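Local coordinates for ParB-like N-terminal domain-containing protein (Pyrococcus furiosus, PDB 1VK1) that is of uncertain function but pairs a ParB-like N-terminal domain with a SerK-type C-terminal domain, and probably binds ATP as a kinase, at residues A[36-41]-A[72-77]; A[50-56]-A[85-90]. All coordinates share one frame; numbering follows the deposited sequence. Where two conformers were deposited one is given.

Interaction 1 crosses two helices beside a bound phosphate, and interaction 2 pairs two parallel strands of the neighbouring sheet; their centres are 14 Å apart. Helix 71-80 joins them, because it carries segment 72-77 and is followed in the chain by strand 84-90. From that helix R73 reaches over to the turn before strand 54-58, where its NH2 lies 3.0 Å from P53 O, a probable hydrogen bond. One turn on, L77 packs on both segments of interaction 2, its CD1 3.6 Å from F50 CE1 and 3.7 Å from A85 CB. H72 binds the phosphate through N and ND1. A sodium ion occupies a different site, about 7 Å from the H72 side chain and about 10 Å from that of L55.

Interaction 1 (A[36-41]-A[72-77]); sequences ELEDFI and HRWAGL. With PO4 (phosphate ion), chain B.
H72, which packs against E36 and L37, grips one phosphate oxygen twice: its ring ND1 reaches PO4 O2 at 2.6 Å, N-H...O angle 163°, and its backbone N the same O2 at 3.0 Å. O2 lies at the imidazole edge, in plane. With CG beside the backbone N (chi1 -65°), the ring stays close enough to its own N-H for both bonds. E36 CB rests over one ring face, toward its CD2-NE2 side and 3.7 Å from the centroid, and V33 N bonds to NE2, further fixing the ring's rotation. G70 N and H71 ND1 also hold the phosphate, probably from the crystallisation liquor; this anion-binding start of helix 71-80 is consistent with that of ParB-like domains. The two helices cross at -66°. F40 carries much of the packing: its ring lies flat over R73 CA, 3.8 Å from the centroid, and R73 CG lies over the same face, displaced toward CD1 and CE1, the arginine chain crossing at about a right angle. G76 CA and L77 N meet the ring's edge; the lack of a CB at G76 lets F40 CD2 come this close. L37 CD1 touches G76 N at 3.5 Å, and I41 CG1 closes on G76 CA.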
ATOM      1  N   GLU A  36       7.219  -3.291  -6.592  1.00 11.39           N
ATOM      2  CA  GLU A  36       5.949  -2.912  -7.212  1.00 11.51           C
ATOM      3  C   GLU A  36       6.109  -1.738  -8.195  1.00 10.41           C
ATOM      4  O   GLU A  36       5.463  -1.703  -9.242  1.00 11.60           O
ATOM      5  CB  GLU A  36       4.902  -2.602  -6.135  0.60 14.21           C
ATOM      6  CG  GLU A  36       4.203  -3.844  -5.587  0.60 17.20           C
ATOM      7  CD  GLU A  36       3.280  -4.463  -6.608  0.60 21.54           C
ATOM      8  OE1 GLU A  36       2.445  -3.727  -7.182  0.60 25.72           O
ATOM      9  OE2 GLU A  36       3.388  -5.679  -6.842  0.60 27.95           O
ATOM     10  N   LEU A  37       6.980  -0.795  -7.860  1.00  9.89           N
ATOM     11  CA  LEU A  37       7.270   0.318  -8.737  1.00 10.06           C
ATOM     12  C   LEU A  37       7.923  -0.167 -10.026  1.00  9.34           C
ATOM     13  O   LEU A  37       7.497   0.183 -11.131  1.00  9.87           O
ATOM     14  CB  LEU A  37       8.184   1.304  -8.015  1.00 10.27           C
ATOM     15  CG  LEU A  37       8.643   2.479  -8.864  1.00 10.34           C
ATOM     16  CD1 LEU A  37       7.519   3.348  -9.326  1.00 11.38           C
ATOM     17  CD2 LEU A  37       9.657   3.309  -8.100  1.00 12.85           C
ATOM     18  N   GLU A  38       8.942  -0.992  -9.880  1.00  9.80           N
ATOM     19  CA  GLU A  38       9.680  -1.491 -11.035  1.00 10.99           C
ATOM     20  C   GLU A  38       8.831  -2.413 -11.893  1.00 11.59           C
ATOM     21  O   GLU A  38       8.885  -2.340 -13.115  1.00 11.60           O
ATOM     22  CB  GLU A  38      10.980  -2.174 -10.578  1.00 12.47           C
ATOM     23  CG  GLU A  38      11.960  -1.162  -9.987  1.00 15.69           C
ATOM     24  CD  GLU A  38      13.299  -1.737  -9.538  1.00 18.59           C
ATOM     25  OE1 GLU A  38      13.479  -2.951  -9.570  1.00 20.70           O
ATOM     26  OE2 GLU A  38      14.150  -0.929  -9.132  1.00 23.34           O
ATOM     27  N   ASP A  39       8.008  -3.259 -11.268  1.00 11.74           N
ATOM     28  CA  ASP A  39       7.118  -4.114 -12.015  1.00 12.11           C
ATOM     29  C   ASP A  39       6.092  -3.309 -12.828  1.00 11.29           C
ATOM     30  O   ASP A  39       5.816  -3.655 -13.984  1.00 12.14           O
ATOM     31  CB  ASP A  39       6.410  -5.099 -11.090  1.00 14.09           C
ATOM     32  CG  ASP A  39       7.302  -6.258 -10.643  1.00 16.69           C
ATOM     33  OD1 ASP A  39       8.455  -6.392 -11.102  1.00 18.03           O
ATOM     34  OD2 ASP A  39       6.896  -7.086  -9.826  1.00 19.93           O
ATOM     35  N   PHE A  40       5.512  -2.265 -12.231  1.00 10.25           N
ATOM     36  CA  PHE A  40       4.581  -1.426 -12.961  1.00 10.66           C
ATOM     37  C   PHE A  40       5.285  -0.818 -14.190  1.00 10.00           C
ATOM     38  O   PHE A  40       4.749  -0.822 -15.303  1.00  9.92           O
ATOM     39  CB  PHE A  40       3.985  -0.297 -12.114  1.00 10.59           C
ATOM     40  CG  PHE A  40       3.305   0.738 -12.956  1.00 10.40           C
ATOM     41  CD1 PHE A  40       2.087   0.470 -13.557  1.00 11.66           C
ATOM     42  CD2 PHE A  40       3.921   1.932 -13.236  1.00 10.38           C
ATOM     43  CE1 PHE A  40       1.488   1.403 -14.396  1.00 12.69           C
ATOM     44  CE2 PHE A  40       3.324   2.857 -14.083  1.00 11.04           C
ATOM     45  CZ  PHE A  40       2.126   2.572 -14.673  1.00 11.91           C
ATOM     46  N   ILE A  41       6.482  -0.263 -13.981  1.00  9.57           N
ATOM     47  CA  ILE A  41       7.189   0.387 -15.090  1.00 10.02           C
ATOM     48  C   ILE A  41       7.459  -0.622 -16.208  1.00 10.36           C
ATOM     49  O   ILE A  41       7.254  -0.328 -17.376  1.00 11.40           O
ATOM     50  CB  ILE A  41       8.470   1.059 -14.599  1.00 10.58           C
ATOM     51  CG1 ILE A  41       8.127   2.283 -13.746  1.00 11.39           C
ATOM     52  CG2 ILE A  41       9.374   1.442 -15.773  1.00 11.76           C
ATOM     53  CD1 ILE A  41       9.295   2.838 -12.976  1.00 12.76           C
ATOM     54  N   HIS A  72       1.867   3.434  -7.015  1.00  8.30           N
ATOM     55  CA  HIS A  72       2.935   2.905  -7.847  1.00  8.78           C
ATOM     56  C   HIS A  72       2.754   3.290  -9.299  1.00  8.49           C
ATOM     57  O   HIS A  72       3.750   3.557  -9.997  1.00  9.72           O
ATOM     58  CB  HIS A  72       3.099   1.398  -7.644  1.00  9.40           C
ATOM     59  CG  HIS A  72       3.535   1.046  -6.259  1.00  9.40           C
ATOM     60  ND1 HIS A  72       2.651   0.896  -5.216  1.00  9.68           N
ATOM     61  CD2 HIS A  72       4.767   0.873  -5.741  1.00 10.47           C
ATOM     62  CE1 HIS A  72       3.342   0.616  -4.120  1.00 10.70           C
ATOM     63  NE2 HIS A  72       4.623   0.594  -4.414  1.00 11.59           N
ATOM     64  N   ARG A  73       1.506   3.343  -9.758  1.00  8.45           N
ATOM     65  CA  ARG A  73       1.190   3.826 -11.106  1.00  9.11           C
ATOM     66  C   ARG A  73       1.547   5.293 -11.295  1.00  8.90           C
ATOM     67  O   ARG A  73       2.211   5.669 -12.266  1.00  9.31           O
ATOM     68  CB  ARG A  73      -0.299   3.585 -11.407  1.00 10.62           C
ATOM     69  CG  ARG A  73      -0.655   2.092 -11.396  1.00 13.58           C
ATOM     70  CD  ARG A  73      -2.028   1.705 -11.904  1.00 15.04           C
ATOM     71  NE  ARG A  73      -3.185   2.235 -11.235  1.00 19.51           N
ATOM     72  CZ  ARG A  73      -3.755   1.763 -10.106  1.00 17.94           C
ATOM     73  NH1 ARG A  73      -3.213   0.788  -9.377  1.00 21.19           N
ATOM     74  NH2 ARG A  73      -4.858   2.325  -9.695  1.00 20.53           N
ATOM     75  N   TRP A  74       1.164   6.132 -10.338  1.00  8.64           N
ATOM     76  CA  TRP A  74       1.513   7.554 -10.365  1.00  8.80           C
ATOM     77  C   TRP A  74       3.017   7.759 -10.348  1.00  8.83           C
ATOM     78  O   TRP A  74       3.568   8.491 -11.181  1.00  9.61           O
ATOM     79  CB  TRP A  74       0.846   8.256  -9.159  1.00  9.59           C
ATOM     80  CG  TRP A  74       1.400   9.585  -8.784  1.00  8.91           C
ATOM     81  CD1 TRP A  74       1.119  10.793  -9.350  1.00  9.91           C
ATOM     82  CD2 TRP A  74       2.251   9.854  -7.672  1.00  9.60           C
ATOM     83  NE1 TRP A  74       1.791  11.793  -8.676  1.00 10.42           N
ATOM     84  CE2 TRP A  74       2.486  11.235  -7.640  1.00 10.29           C
ATOM     85  CE3 TRP A  74       2.842   9.054  -6.675  1.00 10.59           C
ATOM     86  CZ2 TRP A  74       3.287  11.835  -6.648  1.00 12.03           C
ATOM     87  CZ3 TRP A  74       3.634   9.643  -5.718  1.00 12.33           C
ATOM     88  CH2 TRP A  74       3.841  11.015  -5.708  1.00 12.78           C
ATOM     89  N   ALA A  75       3.700   7.095  -9.429  1.00  8.64           N
ATOM     90  CA  ALA A  75       5.125   7.284  -9.287  1.00  9.59           C
ATOM     91  C   ALA A  75       5.873   6.735 -10.504  1.00  8.89           C
ATOM     92  O   ALA A  75       6.859   7.326 -10.949  1.00 10.02           O
ATOM     93  CB  ALA A  75       5.628   6.627  -7.997  1.00 10.11           C
ATOM     94  N   GLY A  76       5.413   5.609 -11.049  1.00  8.78           N
ATOM     95  CA  GLY A  76       6.035   5.051 -12.235  1.00  9.42           C
ATOM     96  C   GLY A  76       5.870   5.952 -13.444  1.00  9.42           C
ATOM     97  O   GLY A  76       6.819   6.173 -14.202  1.00 10.34           O
ATOM     98  N   LEU A  77       4.679   6.497 -13.616  1.00  9.22           N
ATOM     99  CA  LEU A  77       4.438   7.428 -14.698  1.00  9.69           C
ATOM    100  C   LEU A  77       5.283   8.690 -14.547  1.00 10.15           C
ATOM    101  O   LEU A  77       5.810   9.201 -15.536  1.00 11.32           O
ATOM    102  CB  LEU A  77       2.951   7.775 -14.794  1.00  9.61           C
ATOM    103  CG  LEU A  77       2.028   6.676 -15.331  1.00  9.28           C
ATOM    104  CD1 LEU A  77       0.602   7.150 -15.256  1.00 10.60           C
ATOM    105  CD2 LEU A  77       2.408   6.190 -16.746  1.00 10.52           C
TER
HETATM  106  P   PO4 B 301      -0.829   1.634  -4.151  1.00 14.39           P
HETATM  107  O1  PO4 B 301       0.180   1.899  -2.890  1.00 14.94           O
HETATM  108  O2  PO4 B 301       0.110   1.613  -5.425  1.00 13.41           O
HETATM  109  O3  PO4 B 301      -1.480   0.313  -3.937  1.00 15.29           O
HETATM  110  O4  PO4 B 301      -1.815   2.783  -4.226  1.00  8.85           O

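Interaction 2 (A[50-56]-A[85-90]); sequences FWKPMLL and APSVIL
The F50 ring meets P86 at a slant: P86 CG sits 3.5 Å from F50 CD2, with CE2 also in touch, while A85 CB approaches F50 CZ. A chi1 of -171° sets the ring opposite the backbone N and brings its CD2-CE2 side to P86. Beyond this turn the backbones pair as parallel strands: P86 O accepts from M54 N at 2.9 Å in the carbonyl plane, M54 O from V88 N at 2.8 Å, and the ladder continues through L56 N to V88 O and L90 N to L56 O. Strands 54-58 and 84-90 are neighbours at the centre of the domain's mixed sheet; the chain passes from 54-58 through antiparallel edge strand 65-67 and helix 71-80 before returning as 84-90, parallel to 54-58. L55 CD2 lies alongside V88 CB on one face, and P53 CG lies beside V88 CG2. On the other, S87 OG bonds to A85 O at 3.0 Å from above the carbonyl plane, and is wedged 3.4 Å from M54 CB and 3.5 Å from L56 CD1. An alanine here lacks the hydroxyl, which is likely to leave A85 O without this donor and open a gap between M54 and L56. L56 CD1 and I89 CD1 touch farther along the same face.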
ATOM      1  N   PHE A  50      -2.005   1.426 -20.356  1.00 10.82           N
ATOM      2  CA  PHE A  50      -2.370   1.728 -18.981  1.00 11.15           C
ATOM      3  C   PHE A  50      -3.823   1.345 -18.825  1.00 11.80           C
ATOM      4  O   PHE A  50      -4.687   1.899 -19.484  1.00 14.44           O
ATOM      5  CB  PHE A  50      -2.157   3.239 -18.755  1.00 11.43           C
ATOM      6  CG  PHE A  50      -2.283   3.667 -17.327  1.00 11.15           C
ATOM      7  CD1 PHE A  50      -1.199   3.656 -16.480  1.00 11.69           C
ATOM      8  CD2 PHE A  50      -3.493   4.088 -16.822  1.00 13.27           C
ATOM      9  CE1 PHE A  50      -1.326   4.057 -15.162  1.00 12.77           C
ATOM     10  CE2 PHE A  50      -3.600   4.491 -15.478  1.00 13.23           C
ATOM     11  CZ  PHE A  50      -2.534   4.465 -14.678  1.00 12.55           C
ATOM     12  N   TRP A  51      -4.094   0.377 -17.975  1.00 11.17           N
ATOM     13  CA  TRP A  51      -5.455  -0.194 -17.936  1.00 13.04           C
ATOM     14  C   TRP A  51      -6.201  -0.066 -16.630  1.00 12.83           C
ATOM     15  O   TRP A  51      -7.382  -0.447 -16.562  1.00 15.76           O
ATOM     16  CB  TRP A  51      -5.455  -1.634 -18.407  1.00 15.50           C
ATOM     17  CG  TRP A  51      -4.560  -2.498 -17.703  1.00 15.64           C
ATOM     18  CD1 TRP A  51      -3.291  -2.861 -18.092  1.00 17.30           C
ATOM     19  CD2 TRP A  51      -4.833  -3.244 -16.498  1.00 17.19           C
ATOM     20  NE1 TRP A  51      -2.757  -3.744 -17.183  1.00 18.39           N
ATOM     21  CE2 TRP A  51      -3.683  -3.999 -16.204  1.00 17.36           C
ATOM     22  CE3 TRP A  51      -5.932  -3.341 -15.630  1.00 17.59           C
ATOM     23  CZ2 TRP A  51      -3.597  -4.826 -15.094  1.00 19.39           C
ATOM     24  CZ3 TRP A  51      -5.830  -4.172 -14.528  1.00 17.69           C
ATOM     25  CH2 TRP A  51      -4.675  -4.892 -14.276  1.00 18.17           C
ATOM     26  N   LYS A  52      -5.541   0.422 -15.593  1.00 13.11           N
ATOM     27  CA  LYS A  52      -6.165   0.493 -14.282  1.00 13.97           C
ATOM     28  C   LYS A  52      -6.190   1.945 -13.836  1.00 13.54           C
ATOM     29  O   LYS A  52      -5.132   2.498 -13.486  1.00 13.27           O
ATOM     30  CB  LYS A  52      -5.393  -0.369 -13.260  1.00 16.12           C
ATOM     31  CG  LYS A  52      -6.183  -0.640 -11.994  1.00 19.05           C
ATOM     32  CD  LYS A  52      -5.458  -1.606 -11.044  1.00 22.83           C
ATOM     33  CE  LYS A  52      -6.249  -1.797  -9.742  1.00 26.95           C
ATOM     34  NZ  LYS A  52      -5.647  -2.841  -8.849  1.00 30.10           N
ATOM     35  N   PRO A  53      -7.368   2.591 -13.825  1.00 13.11           N
ATOM     36  CA  PRO A  53      -7.403   4.035 -13.558  1.00 12.79           C
ATOM     37  C   PRO A  53      -6.938   4.349 -12.147  1.00 11.94           C
ATOM     38  O   PRO A  53      -7.114   3.542 -11.234  1.00 13.06           O
ATOM     39  CB  PRO A  53      -8.882   4.395 -13.719  1.00 15.74           C
ATOM     40  CG  PRO A  53      -9.614   3.129 -13.440  1.00 17.66           C
ATOM     41  CD  PRO A  53      -8.728   2.031 -14.012  1.00 16.49           C
ATOM     42  N   MET A  54      -6.352   5.515 -11.975  1.00 10.19           N
ATOM     43  CA  MET A  54      -6.143   6.046 -10.648  1.00 10.20           C
ATOM     44  C   MET A  54      -7.484   6.203  -9.967  1.00  9.45           C
ATOM     45  O   MET A  54      -8.471   6.512 -10.624  1.00  9.98           O
ATOM     46  CB  MET A  54      -5.498   7.420 -10.728  1.00 10.53           C
ATOM     47  CG  MET A  54      -4.121   7.473 -11.402  1.00 11.09           C
ATOM     48  SD  MET A  54      -2.817   6.583 -10.464  1.00 10.74           S
ATOM     49  CE  MET A  54      -2.867   7.529  -8.924  1.00  9.52           C
ATOM     50  N   LEU A  55      -7.517   6.022  -8.656  1.00  8.99           N
ATOM     51  CA  LEU A  55      -8.657   6.464  -7.839  1.00  9.13           C
ATOM     52  C   LEU A  55      -8.193   7.641  -7.024  1.00  7.99           C
ATOM     53  O   LEU A  55      -7.174   7.548  -6.328  1.00  8.49           O
ATOM     54  CB  LEU A  55      -9.170   5.357  -6.897  1.00 10.79           C
ATOM     55  CG  LEU A  55      -9.574   4.061  -7.579  1.00 12.70           C
ATOM     56  CD1 LEU A  55     -10.090   3.049  -6.528  1.00 15.76           C
ATOM     57  CD2 LEU A  55     -10.585   4.289  -8.680  1.00 15.21           C
ATOM     58  N   LEU A  56      -8.927   8.756  -7.149  1.00  8.78           N
ATOM     59  CA  LEU A  56      -8.571  10.017  -6.540  1.00  8.91           C
ATOM     60  C   LEU A  56      -9.737  10.593  -5.770  1.00  9.84           C
ATOM     61  O   LEU A  56     -10.890  10.281  -6.046  1.00 12.22           O
ATOM     62  CB  LEU A  56      -8.205  11.040  -7.620  1.00  9.18           C
ATOM     63  CG  LEU A  56      -7.063  10.682  -8.573  1.00  9.52           C
ATOM     64  CD1 LEU A  56      -6.891  11.842  -9.574  1.00 10.43           C
ATOM     65  CD2 LEU A  56      -5.777  10.399  -7.862  1.00  9.53           C
ATOM     66  N   ALA A  85      -2.756  10.977 -16.049  1.00  9.67           N
ATOM     67  CA  ALA A  85      -3.231   9.610 -15.979  1.00  9.25           C
ATOM     68  C   ALA A  85      -4.750   9.597 -15.924  1.00  9.80           C
ATOM     69  O   ALA A  85      -5.366  10.449 -15.282  1.00  9.79           O
ATOM     70  CB  ALA A  85      -2.677   8.878 -14.767  1.00  9.82           C
ATOM     71  N   PRO A  86      -5.377   8.601 -16.558  1.00  9.81           N
ATOM     72  CA  PRO A  86      -6.818   8.416 -16.425  1.00  9.67           C
ATOM     73  C   PRO A  86      -7.198   8.060 -14.992  1.00  9.49           C
ATOM     74  O   PRO A  86      -6.553   7.212 -14.378  1.00 10.51           O
ATOM     75  CB  PRO A  86      -7.115   7.242 -17.347  1.00 11.38           C
ATOM     76  CG  PRO A  86      -5.864   6.507 -17.488  1.00 13.45           C
ATOM     77  CD  PRO A  86      -4.754   7.528 -17.362  1.00 11.53           C
ATOM     78  N   SER A  87      -8.234   8.719 -14.501  1.00  8.98           N
ATOM     79  CA  SER A  87      -8.591   8.715 -13.108  1.00  9.72           C
ATOM     80  C   SER A  87     -10.106   8.668 -12.904  1.00  9.78           C
ATOM     81  O   SER A  87     -10.877   9.204 -13.688  1.00 12.19           O
ATOM     82  CB  SER A  87      -8.039   9.978 -12.436  1.00 10.16           C
ATOM     83  OG  SER A  87      -6.631  10.103 -12.570  1.00  9.67           O
ATOM     84  N   VAL A  88     -10.496   8.056 -11.799  1.00  9.84           N
ATOM     85  CA  VAL A  88     -11.867   8.088 -11.319  1.00 11.12           C
ATOM     86  C   VAL A  88     -11.845   8.950 -10.075  1.00 10.85           C
ATOM     87  O   VAL A  88     -11.060   8.694  -9.168  1.00 11.52           O
ATOM     88  CB  VAL A  88     -12.389   6.667 -11.013  1.00 13.80           C
ATOM     89  CG1 VAL A  88     -13.785   6.712 -10.343  1.00 15.13           C
ATOM     90  CG2 VAL A  88     -12.435   5.841 -12.280  1.00 15.33           C
ATOM     91  N   ILE A  89     -12.705   9.960 -10.030  1.00 10.59           N
ATOM     92  CA  ILE A  89     -12.782  10.892  -8.920  1.00 12.23           C
ATOM     93  C   ILE A  89     -13.926  10.464  -7.980  1.00 12.82           C
ATOM     94  O   ILE A  89     -15.069  10.356  -8.409  1.00 14.45           O
ATOM     95  CB  ILE A  89     -13.044  12.322  -9.436  1.00 14.15           C
ATOM     96  CG1 ILE A  89     -12.109  12.688 -10.596  1.00 17.52           C
ATOM     97  CG2 ILE A  89     -12.975  13.333  -8.288  1.00 15.50           C
ATOM     98  CD1 ILE A  89     -10.729  12.618 -10.278  1.00 18.29           C
ATOM     99  N   LEU A  90     -13.589  10.204  -6.729  1.00 13.36           N
ATOM    100  CA  LEU A  90     -14.481   9.707  -5.698  1.00 15.02           C
ATOM    101  C   LEU A  90     -14.794  10.811  -4.694  1.00 14.56           C
ATOM    102  O   LEU A  90     -14.001  11.746  -4.510  1.00 17.48           O
ATOM    103  CB  LEU A  90     -13.749   8.592  -4.910  1.00 16.09           C
ATOM    104  CG  LEU A  90     -13.182   7.409  -5.651  1.00 18.44           C
ATOM    105  CD1 LEU A  90     -12.387   6.521  -4.705  1.00 18.93           C
ATOM    106  CD2 LEU A  90     -14.278   6.612  -6.297  1.00 19.39           C
TER